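PDB 3THA: tryptophan synthase alpha chain from Campylobacter jejuni, which probably cleaves indoleglycerol phosphate to indole and glyceraldehyde 3-phosphate, the aldol step of the last stage of tryptophan biosynthesis. Local coordinates for residues Leu91-Tyr96 with Leu115-Leu120; Leu47-Ser52 with Tyr97-Ser102; Leu170-Gly175 with Ala185-Lys190. One frame throughout, in Å; residues are numbered along the deposited sequence.

Overall arrangement
The three contacts belong to one TIM barrel of eight parallel strands. Contact 1 pairs the adjacent strands 90-94 and 117-121. Contact 2 lies next to it, with centres 11 Å apart: helix 97-103 follows strand 90-94 in the chain, and strand 44-48 is the other sheet neighbour of that strand, so that Met94 N meets Leu47 O at 3.1 Å. Contact 3, which sets helix 180-195 against strand 168-171, is on the opposite side of the chain's centre from contact 2, the two centres being 29 Å apart. The side chain of Glu46, one of the two predicted proton acceptors, is about 4, 10 and 9 Å from the side chains of Val92, Val49 and Leu171.

Contact 1. Residues Leu91-Tyr96 with Leu115-Leu120; sequences LVFMVY and LGICAL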
loop_
_atom_site.group_PDB
_atom_site.type_symbol
_atom_site.label_atom_id
_atom_site.label_comp_id
_atom_site.label_asym_id
_atom_site.label_seq_id
_atom_site.Cartn_x
_atom_site.Cartn_y
_atom_site.Cartn_z
ATOM N N LEU B 91 -17.825 0.623 13.278
ATOM C CA LEU B 91 -17.398 0.547 11.895
ATOM C C LEU B 91 -16.462 1.718 11.522
ATOM O O LEU B 91 -16.786 2.891 11.727
ATOM C CB LEU B 91 -18.623 0.494 10.990
ATOM C CG LEU B 91 -19.562 -0.695 11.263
ATOM C CD1 LEU B 91 -20.793 -0.648 10.380
ATOM C CD2 LEU B 91 -18.817 -2.061 11.111
ATOM N N VAL B 92 -15.290 1.371 11.001
ATOM C CA VAL B 92 -14.253 2.325 10.667
ATOM C C VAL B 92 -13.790 2.079 9.212
ATOM O O VAL B 92 -13.383 0.968 8.864
ATOM C CB VAL B 92 -13.039 2.176 11.637
ATOM C CG1 VAL B 92 -11.818 2.941 11.128
ATOM C CG2 VAL B 92 -13.413 2.711 13.009
ATOM N N PHE B 93 -13.882 3.101 8.361
ATOM C CA PHE B 93 -13.296 3.007 7.044
ATOM C C PHE B 93 -11.789 3.048 7.108
ATOM O O PHE B 93 -11.198 3.812 7.863
ATOM C CB PHE B 93 -13.774 4.121 6.138
ATOM C CG PHE B 93 -15.048 3.821 5.440
ATOM C CD1 PHE B 93 -15.294 2.556 4.916
ATOM C CD2 PHE B 93 -16.001 4.805 5.286
ATOM C CE1 PHE B 93 -16.480 2.270 4.260
ATOM C CE2 PHE B 93 -17.219 4.529 4.641
ATOM C CZ PHE B 93 -17.446 3.273 4.122
HETATM N N MSE B 94 -11.159 2.210 6.312
HETATM C CA MSE B 94 -9.767 2.371 6.000
HETATM C C MSE B 94 -9.741 2.347 4.481
HETATM O O MSE B 94 -9.968 1.329 3.884
HETATM C CB MSE B 94 -8.949 1.262 6.636
HETATM C CG MSE B 94 -7.526 1.180 6.229
HETATM SE SE MSE B 94 -6.626 0.330 7.740
HETATM C CE MSE B 94 -4.934 -0.015 6.980
ATOM N N VAL B 95 -9.534 3.507 3.875
ATOM C CA VAL B 95 -9.464 3.664 2.433
ATOM C C VAL B 95 -8.305 4.592 2.095
ATOM O O VAL B 95 -7.892 5.391 2.903
ATOM C CB VAL B 95 -10.778 4.336 1.869
ATOM C CG1 VAL B 95 -11.963 3.410 1.988
ATOM C CG2 VAL B 95 -11.072 5.629 2.575
ATOM N N TYR B 96 -7.805 4.494 0.882
ATOM C CA TYR B 96 -6.891 5.489 0.389
ATOM C C TYR B 96 -7.656 6.714 0.006
ATOM O O TYR B 96 -8.862 6.638 -0.266
ATOM C CB TYR B 96 -6.210 4.975 -0.817
ATOM C CG TYR B 96 -5.202 3.930 -0.508
ATOM C CD1 TYR B 96 -3.974 4.290 -0.029
ATOM C CD2 TYR B 96 -5.476 2.573 -0.695
ATOM C CE1 TYR B 96 -3.023 3.375 0.219
ATOM C CE2 TYR B 96 -4.505 1.625 -0.430
ATOM C CZ TYR B 96 -3.266 2.054 0.021
ATOM O OH TYR B 96 -2.226 1.194 0.303
ATOM N N LEU B 115 -24.251 6.492 7.813
ATOM C CA LEU B 115 -24.274 5.043 7.779
ATOM C C LEU B 115 -23.581 4.385 8.951
ATOM O O LEU B 115 -23.161 3.231 8.824
ATOM C CB LEU B 115 -23.705 4.519 6.445
ATOM C CG LEU B 115 -24.777 4.826 5.378
ATOM C CD1 LEU B 115 -24.231 4.702 4.008
ATOM C CD2 LEU B 115 -26.109 4.006 5.530
ATOM N N GLY B 116 -23.430 5.119 10.054
ATOM C CA GLY B 116 -22.821 4.590 11.284
ATOM C C GLY B 116 -21.302 4.373 11.320
ATOM O O GLY B 116 -20.755 3.778 12.281
ATOM N N ILE B 117 -20.608 4.807 10.280
ATOM C CA ILE B 117 -19.155 4.849 10.320
ATOM C C ILE B 117 -18.728 5.952 11.306
ATOM O O ILE B 117 -19.247 7.084 11.266
ATOM C CB ILE B 117 -18.568 5.131 8.928
ATOM C CG1 ILE B 117 -19.113 4.116 7.892
ATOM C CG2 ILE B 117 -17.020 5.262 9.003
ATOM C CD1 ILE B 117 -18.426 2.722 7.822
ATOM N N CYS B 118 -17.780 5.624 12.182
ATOM C CA CYS B 118 -17.415 6.516 13.281
ATOM C C CYS B 118 -16.002 7.052 13.134
ATOM O O CYS B 118 -15.616 7.936 13.894
ATOM C CB CYS B 118 -17.561 5.781 14.626
ATOM S SG CYS B 118 -16.253 4.556 14.880
ATOM N N ALA B 119 -15.219 6.512 12.185
ATOM C CA ALA B 119 -13.821 6.946 11.980
ATOM C C ALA B 119 -13.238 6.538 10.636
ATOM O O ALA B 119 -13.640 5.522 10.062
ATOM C CB ALA B 119 -12.947 6.406 13.071
ATOM N N LEU B 120 -12.236 7.284 10.169
ATOM C CA LEU B 120 -11.541 6.958 8.942
ATOM C C LEU B 120 -10.089 6.819 9.254
ATOM O O LEU B 120 -9.549 7.615 10.004
ATOM C CB LEU B 120 -11.654 8.098 7.941
ATOM C CG LEU B 120 -13.007 8.777 7.708
ATOM C CD1 LEU B 120 -12.804 10.005 6.828
ATOM C CD2 LEU B 120 -13.976 7.825 7.023
#
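The Phe93 ring carries the CD1 methyl of Ile117 over the centre of one face, 3.8 Å from the centroid and 11° off the ring normal, a CH-pi contact. Ile117 crosses the phenyl group at about a right angle, and its CG1 also comes to 3.8 Å from Phe93 CE2. At the ring edge, near its plane, lies Leu120 CD2, which reaches back to Phe93 CB at 3.8 Å. Leu47, Phe79, Leu82 and Ala112 add further apolar contacts to the Phe93 side chain.

Val92 and Ala119 project from the sheet face turned away from Phe93 and Leu120. There the CG2 methyl of Val92 touches both Ala119 CB, 3.7 Å away, and Cys118 SG. The two strands are a parallel pair, their N-to-C directions 33° apart. Cys118 N donates a nearly straight hydrogen bond of 2.9 Å to Leu91 O, whereas the bond from Phe93 N to Ala119 O is bent and weak. Val92 CA lies 3.3 Å from Ala119 O, a CA-H...O contact, and Leu120 CA makes a like approach to Phe93 O. Ahead of Ile117, Gly116, with positive phi, is the C' residue of a Schellman motif that closes helix 105-114 and turns the chain into the barrel wall.

Chemically the contact is divided: backbone amides and carbonyls join the strands along their edges, while the side chains on both faces are apolar. The face with Phe93 and Leu120 meets the surrounding helices, through Phe79 and Phe108 among others. Glu46, a predicted proton acceptor, lies near Val92, so the strand pair forms part of the wall beside the probable active site.

Contact 2. Residues Leu47-Ser52 with Tyr97-Ser102; sequences LGVAYS and YNLIFS
Tyr51, Leu99 and Asn98 carry most of this contact. The CB of Tyr51 rests against the branch point of Leu99, 3.6 Å from CG, and its ring reaches Ser102 at the phenol end. Tyr51 CB points toward the helix, and CG, anti to the backbone N (chi1 170°), lies near Leu99 CA. Asn98 OD1 sits at the ring edge, near its plane and 3.6 Å from Tyr51 CD1; amide and ring planes are 54° apart. Ser102 OG approaches Tyr51 CE2 obliquely at 3.7 Å.

A water bridges the segments, accepting from Tyr51 N and donating to Asn98 OD1, both at 3.0 Å. The amide oxygen is thus tied to the 47-52 segment, while Asn98 ND2 is hydrogen-bonded to the backbone oxygen of Glu124 in the second subunit. Leu99 CD1 reaches further back and touches Val49 CB at 3.8 Å, the two side chains crossing at about a right angle.

The loop leaving strand 44-48 is thereby packed on helix 97-103. Val78 and Ile75 of helix 75-83 border Val49 and Leu99 respectively, Phe108 of helix 105-114 also meets Leu99, and Ala50 turns to helix 60-70.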
loop_
_atom_site.group_PDB
_atom_site.type_symbol
_atom_site.label_atom_id
_atom_site.label_comp_id
_atom_site.label_asym_id
_atom_site.label_seq_id
_atom_site.Cartn_x
_atom_site.Cartn_y
_atom_site.Cartn_z
ATOM N N LEU B 47 -12.993 -1.343 7.646
ATOM C CA LEU B 47 -13.564 -1.778 6.401
ATOM C C LEU B 47 -12.710 -1.215 5.274
ATOM O O LEU B 47 -12.793 -0.016 4.973
ATOM C CB LEU B 47 -15.005 -1.270 6.268
ATOM C CG LEU B 47 -16.065 -1.541 7.342
ATOM C CD1 LEU B 47 -17.377 -0.872 6.937
ATOM C CD2 LEU B 47 -16.270 -3.009 7.470
ATOM N N GLY B 48 -11.876 -2.075 4.683
ATOM C CA GLY B 48 -11.103 -1.683 3.540
ATOM C C GLY B 48 -11.999 -1.648 2.331
ATOM O O GLY B 48 -12.718 -2.625 2.057
ATOM N N VAL B 49 -12.005 -0.547 1.590
ATOM C CA VAL B 49 -12.661 -0.644 0.303
ATOM C C VAL B 49 -11.575 -0.818 -0.753
ATOM O O VAL B 49 -10.376 -0.991 -0.396
ATOM C CB VAL B 49 -13.641 0.483 0.012
ATOM C CG1 VAL B 49 -14.481 0.141 -1.220
ATOM C CG2 VAL B 49 -14.588 0.706 1.220
ATOM N N ALA B 50 -11.984 -0.885 -2.030
ATOM C CA ALA B 50 -11.030 -0.777 -3.166
ATOM C C ALA B 50 -11.551 0.267 -4.208
ATOM O O ALA B 50 -12.722 0.227 -4.559
ATOM C CB ALA B 50 -10.802 -2.146 -3.791
ATOM N N TYR B 51 -10.723 1.234 -4.631
ATOM C CA TYR B 51 -11.155 2.205 -5.678
ATOM C C TYR B 51 -10.365 2.024 -6.968
ATOM O O TYR B 51 -10.962 1.825 -8.028
ATOM C CB TYR B 51 -11.125 3.687 -5.220
ATOM C CG TYR B 51 -11.329 4.684 -6.365
ATOM C CD1 TYR B 51 -10.286 5.495 -6.787
ATOM C CD2 TYR B 51 -12.555 4.765 -7.063
ATOM C CE1 TYR B 51 -10.429 6.401 -7.845
ATOM C CE2 TYR B 51 -12.716 5.665 -8.141
ATOM C CZ TYR B 51 -11.638 6.489 -8.521
ATOM O OH TYR B 51 -11.733 7.394 -9.569
ATOM N N SER B 52 -9.038 2.135 -6.851
ATOM C CA SER B 52 -8.121 1.828 -7.946
ATOM C C SER B 52 -7.309 0.587 -7.588
ATOM O O SER B 52 -6.860 0.428 -6.445
ATOM C CB SER B 52 -7.189 3.014 -8.241
ATOM O OG SER B 52 -7.817 3.986 -9.067
ATOM N N TYR B 97 -6.958 7.837 0.042
ATOM C CA TYR B 97 -7.523 9.146 -0.217
ATOM C C TYR B 97 -8.120 9.280 -1.614
ATOM O O TYR B 97 -9.065 10.054 -1.808
ATOM C CB TYR B 97 -6.472 10.231 0.016
ATOM C CG TYR B 97 -7.048 11.631 0.127
ATOM C CD1 TYR B 97 -7.596 12.090 1.320
ATOM C CD2 TYR B 97 -7.015 12.507 -0.954
ATOM C CE1 TYR B 97 -8.113 13.377 1.433
ATOM C CE2 TYR B 97 -7.508 13.792 -0.848
ATOM C CZ TYR B 97 -8.072 14.218 0.346
ATOM O OH TYR B 97 -8.571 15.502 0.451
ATOM N N ASN B 98 -7.587 8.527 -2.577
ATOM C CA ASN B 98 -8.063 8.598 -3.940
ATOM C C ASN B 98 -9.548 8.251 -4.037
ATOM O O ASN B 98 -10.258 8.796 -4.872
ATOM C CB ASN B 98 -7.230 7.732 -4.882
ATOM C CG ASN B 98 -7.216 6.227 -4.494
ATOM O OD1 ASN B 98 -8.148 5.682 -3.887
ATOM N ND2 ASN B 98 -6.147 5.564 -4.859
ATOM N N LEU B 99 -10.014 7.330 -3.201
ATOM C CA LEU B 99 -11.396 6.969 -3.185
ATOM C C LEU B 99 -12.223 8.186 -2.722
ATOM O O LEU B 99 -13.305 8.481 -3.273
ATOM C CB LEU B 99 -11.600 5.797 -2.239
ATOM C CG LEU B 99 -12.944 5.081 -2.394
ATOM C CD1 LEU B 99 -12.866 3.688 -1.845
ATOM C CD2 LEU B 99 -14.026 5.795 -1.701
ATOM N N ILE B 100 -11.710 8.876 -1.703
ATOM C CA ILE B 100 -12.415 9.969 -1.045
ATOM C C ILE B 100 -12.471 11.160 -1.987
ATOM O O ILE B 100 -13.555 11.624 -2.337
ATOM C CB ILE B 100 -11.780 10.309 0.335
ATOM C CG1 ILE B 100 -11.847 9.072 1.269
ATOM C CG2 ILE B 100 -12.429 11.558 0.974
ATOM C CD1 ILE B 100 -11.496 9.342 2.746
ATOM N N PHE B 101 -11.308 11.624 -2.422
ATOM C CA PHE B 101 -11.211 12.621 -3.474
ATOM C C PHE B 101 -12.192 12.514 -4.653
ATOM O O PHE B 101 -12.781 13.512 -5.068
ATOM C CB PHE B 101 -9.796 12.632 -4.023
ATOM C CG PHE B 101 -9.502 13.797 -4.904
ATOM C CD1 PHE B 101 -9.774 13.731 -6.278
ATOM C CD2 PHE B 101 -8.955 14.960 -4.363
ATOM C CE1 PHE B 101 -9.517 14.821 -7.105
ATOM C CE2 PHE B 101 -8.664 16.056 -5.169
ATOM C CZ PHE B 101 -8.951 15.993 -6.556
ATOM N N SER B 102 -12.316 11.316 -5.197
ATOM C CA SER B 102 -13.211 10.990 -6.318
ATOM C C SER B 102 -14.702 11.159 -5.995
ATOM O O SER B 102 -15.488 11.646 -6.817
ATOM C CB SER B 102 -12.981 9.526 -6.735
ATOM O OG SER B 102 -14.178 8.937 -7.238
HETATM O O HOH W 1 -8.416 2.713 -3.466
#

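Contact 3. Residues Leu170-Gly175 with Ala185-Lys190; sequences LLASIG and AILQDK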
loop_
_atom_site.group_PDB
_atom_site.type_symbol
_atom_site.label_atom_id
_atom_site.label_comp_id
_atom_site.label_asym_id
_atom_site.label_seq_id
_atom_site.Cartn_x
_atom_site.Cartn_y
_atom_site.Cartn_z
ATOM N N LEU B 170 -0.923 3.036 16.949
ATOM C CA LEU B 170 0.489 2.725 17.112
ATOM C C LEU B 170 0.972 1.562 16.217
ATOM O O LEU B 170 0.719 0.395 16.515
ATOM C CB LEU B 170 0.818 2.411 18.572
ATOM C CG LEU B 170 2.325 2.204 18.790
ATOM C CD1 LEU B 170 3.211 3.329 18.137
ATOM C CD2 LEU B 170 2.669 2.061 20.236
ATOM N N LEU B 171 1.686 1.875 15.141
ATOM C CA LEU B 171 2.294 0.832 14.339
ATOM C C LEU B 171 3.357 0.161 15.176
ATOM O O LEU B 171 3.904 0.755 16.109
ATOM C CB LEU B 171 2.881 1.384 13.041
ATOM C CG LEU B 171 1.847 2.132 12.202
ATOM C CD1 LEU B 171 2.467 2.769 10.999
ATOM C CD2 LEU B 171 0.748 1.212 11.780
ATOM N N ALA B 172 3.608 -1.101 14.876
ATOM C CA ALA B 172 4.604 -1.847 15.575
ATOM C C ALA B 172 5.755 -1.942 14.590
ATOM O O ALA B 172 5.556 -1.794 13.375
ATOM C CB ALA B 172 4.057 -3.203 15.941
ATOM N N SER B 173 6.962 -2.104 15.108
ATOM C CA SER B 173 8.133 -2.180 14.267
ATOM C C SER B 173 8.570 -3.608 14.226
ATOM O O SER B 173 8.247 -4.394 15.130
ATOM C CB SER B 173 9.269 -1.372 14.854
ATOM O OG SER B 173 8.869 -0.040 15.019
ATOM N N ILE B 174 9.310 -3.960 13.184
ATOM C CA ILE B 174 9.871 -5.300 13.108
ATOM C C ILE B 174 11.377 -5.207 13.057
ATOM O O ILE B 174 12.057 -6.209 13.262
ATOM C CB ILE B 174 9.350 -6.096 11.886
ATOM C CG1 ILE B 174 9.240 -5.195 10.644
ATOM C CG2 ILE B 174 8.009 -6.718 12.208
ATOM C CD1 ILE B 174 10.578 -4.857 9.924
ATOM N N GLY B 175 11.890 -4.007 12.794
ATOM C CA GLY B 175 13.286 -3.880 12.376
ATOM C C GLY B 175 14.191 -2.861 13.041
ATOM O O GLY B 175 15.268 -2.549 12.517
ATOM N N ALA B 185 9.125 -4.647 24.735
ATOM C CA ALA B 185 9.405 -3.555 25.713
ATOM C C ALA B 185 9.552 -2.130 25.122
ATOM O O ALA B 185 9.113 -1.140 25.720
ATOM C CB ALA B 185 10.617 -3.904 26.588
ATOM N N ILE B 186 10.155 -2.027 23.944
ATOM C CA ILE B 186 10.205 -0.759 23.240
ATOM C C ILE B 186 8.810 -0.159 23.069
ATOM O O ILE B 186 8.613 1.055 23.275
ATOM C CB ILE B 186 10.847 -0.921 21.873
ATOM C CG1 ILE B 186 12.254 -1.494 22.039
ATOM C CG2 ILE B 186 10.857 0.407 21.144
ATOM C CD1 ILE B 186 13.031 -1.669 20.759
ATOM N N LEU B 187 7.858 -1.020 22.709
ATOM C CA LEU B 187 6.478 -0.620 22.454
ATOM C C LEU B 187 5.806 -0.088 23.702
ATOM O O LEU B 187 5.142 0.955 23.666
ATOM C CB LEU B 187 5.646 -1.804 21.903
ATOM C CG LEU B 187 5.689 -2.030 20.394
ATOM C CD1 LEU B 187 5.511 -3.509 20.102
ATOM C CD2 LEU B 187 4.629 -1.198 19.675
ATOM N N GLN B 188 5.957 -0.814 24.798
ATOM C CA GLN B 188 5.479 -0.332 26.076
ATOM C C GLN B 188 6.085 1.023 26.454
ATOM O O GLN B 188 5.428 1.820 27.149
ATOM C CB GLN B 188 5.736 -1.369 27.161
ATOM C CG GLN B 188 4.621 -2.402 27.298
ATOM C CD GLN B 188 4.934 -3.473 28.324
ATOM O OE1 GLN B 188 6.047 -4.003 28.379
ATOM N NE2 GLN B 188 3.952 -3.801 29.139
ATOM N N ASP B 189 7.316 1.287 25.988
ATOM C CA ASP B 189 7.911 2.627 26.138
ATOM C C ASP B 189 7.171 3.636 25.315
ATOM O O ASP B 189 6.852 4.716 25.804
ATOM C CB ASP B 189 9.379 2.670 25.727
ATOM C CG ASP B 189 10.321 2.530 26.908
ATOM O OD1 ASP B 189 10.131 1.596 27.721
ATOM O OD2 ASP B 189 11.246 3.368 27.021
ATOM N N LYS B 190 6.882 3.294 24.062
ATOM C CA LYS B 190 6.220 4.263 23.201
ATOM C C LYS B 190 4.788 4.573 23.680
ATOM O O LYS B 190 4.342 5.739 23.649
ATOM C CB LYS B 190 6.276 3.840 21.732
ATOM C CG LYS B 190 5.980 4.972 20.765
ATOM C CD LYS B 190 7.119 6.006 20.877
ATOM C CE LYS B 190 6.997 7.077 19.832
ATOM N NZ LYS B 190 8.161 7.956 19.867
#
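A beta-alpha-beta unit of the TIM barrel, formed by strand 168-171, helix 180-195 and strand 202-205, contains the packing of Leu170 and Ala172 on Leu187 and Lys190. Helix 180-195 covers the outside of the sheet here, and the contact is made by aliphatic groups.

Leu187 is the central side chain. Its CD2 methyl meets the CD2 methyl of Leu170 at 3.8 Å, the two leucines crossing obliquely. The same Leu187 CD2 extends over the chain just beyond the strand, coming within 4.1 Å of Leu171 O and 4.3 Å of Ala172 CB. One methyl group therefore touches three successive residues, which places the helix against both the last strand residues and the start of the loop that follows. Val204 of the next strand, with Val150 and Val220 from loops, adds to the apolar surroundings of Leu187.

Leu170 points from the strand toward the helix, its CG anti to the backbone N (chi1 -175°), and its two methyls divide their contacts: CD2 goes to Leu187 and CD1 to Lys190. Ile202 and Val191 pack on the same side chain. Leu171 turns the other way, as alternation along a strand requires, and packs against Pro54 of the second subunit.

Lys190, one helical turn after Leu187, contributes the aliphatic beginning of its chain. A bend at chi2 (66°) sets CD off the line of the first bonds, and the chain beyond leads away from Leu170. Its ammonium group forms a salt bridge with Glu193 OE1 and a hydrogen bond with Thr152 O, so the charge is held by partners apart from the apolar surface. What Lys190 gives to the strand is its CG, 4.2 Å from Leu170 CD1.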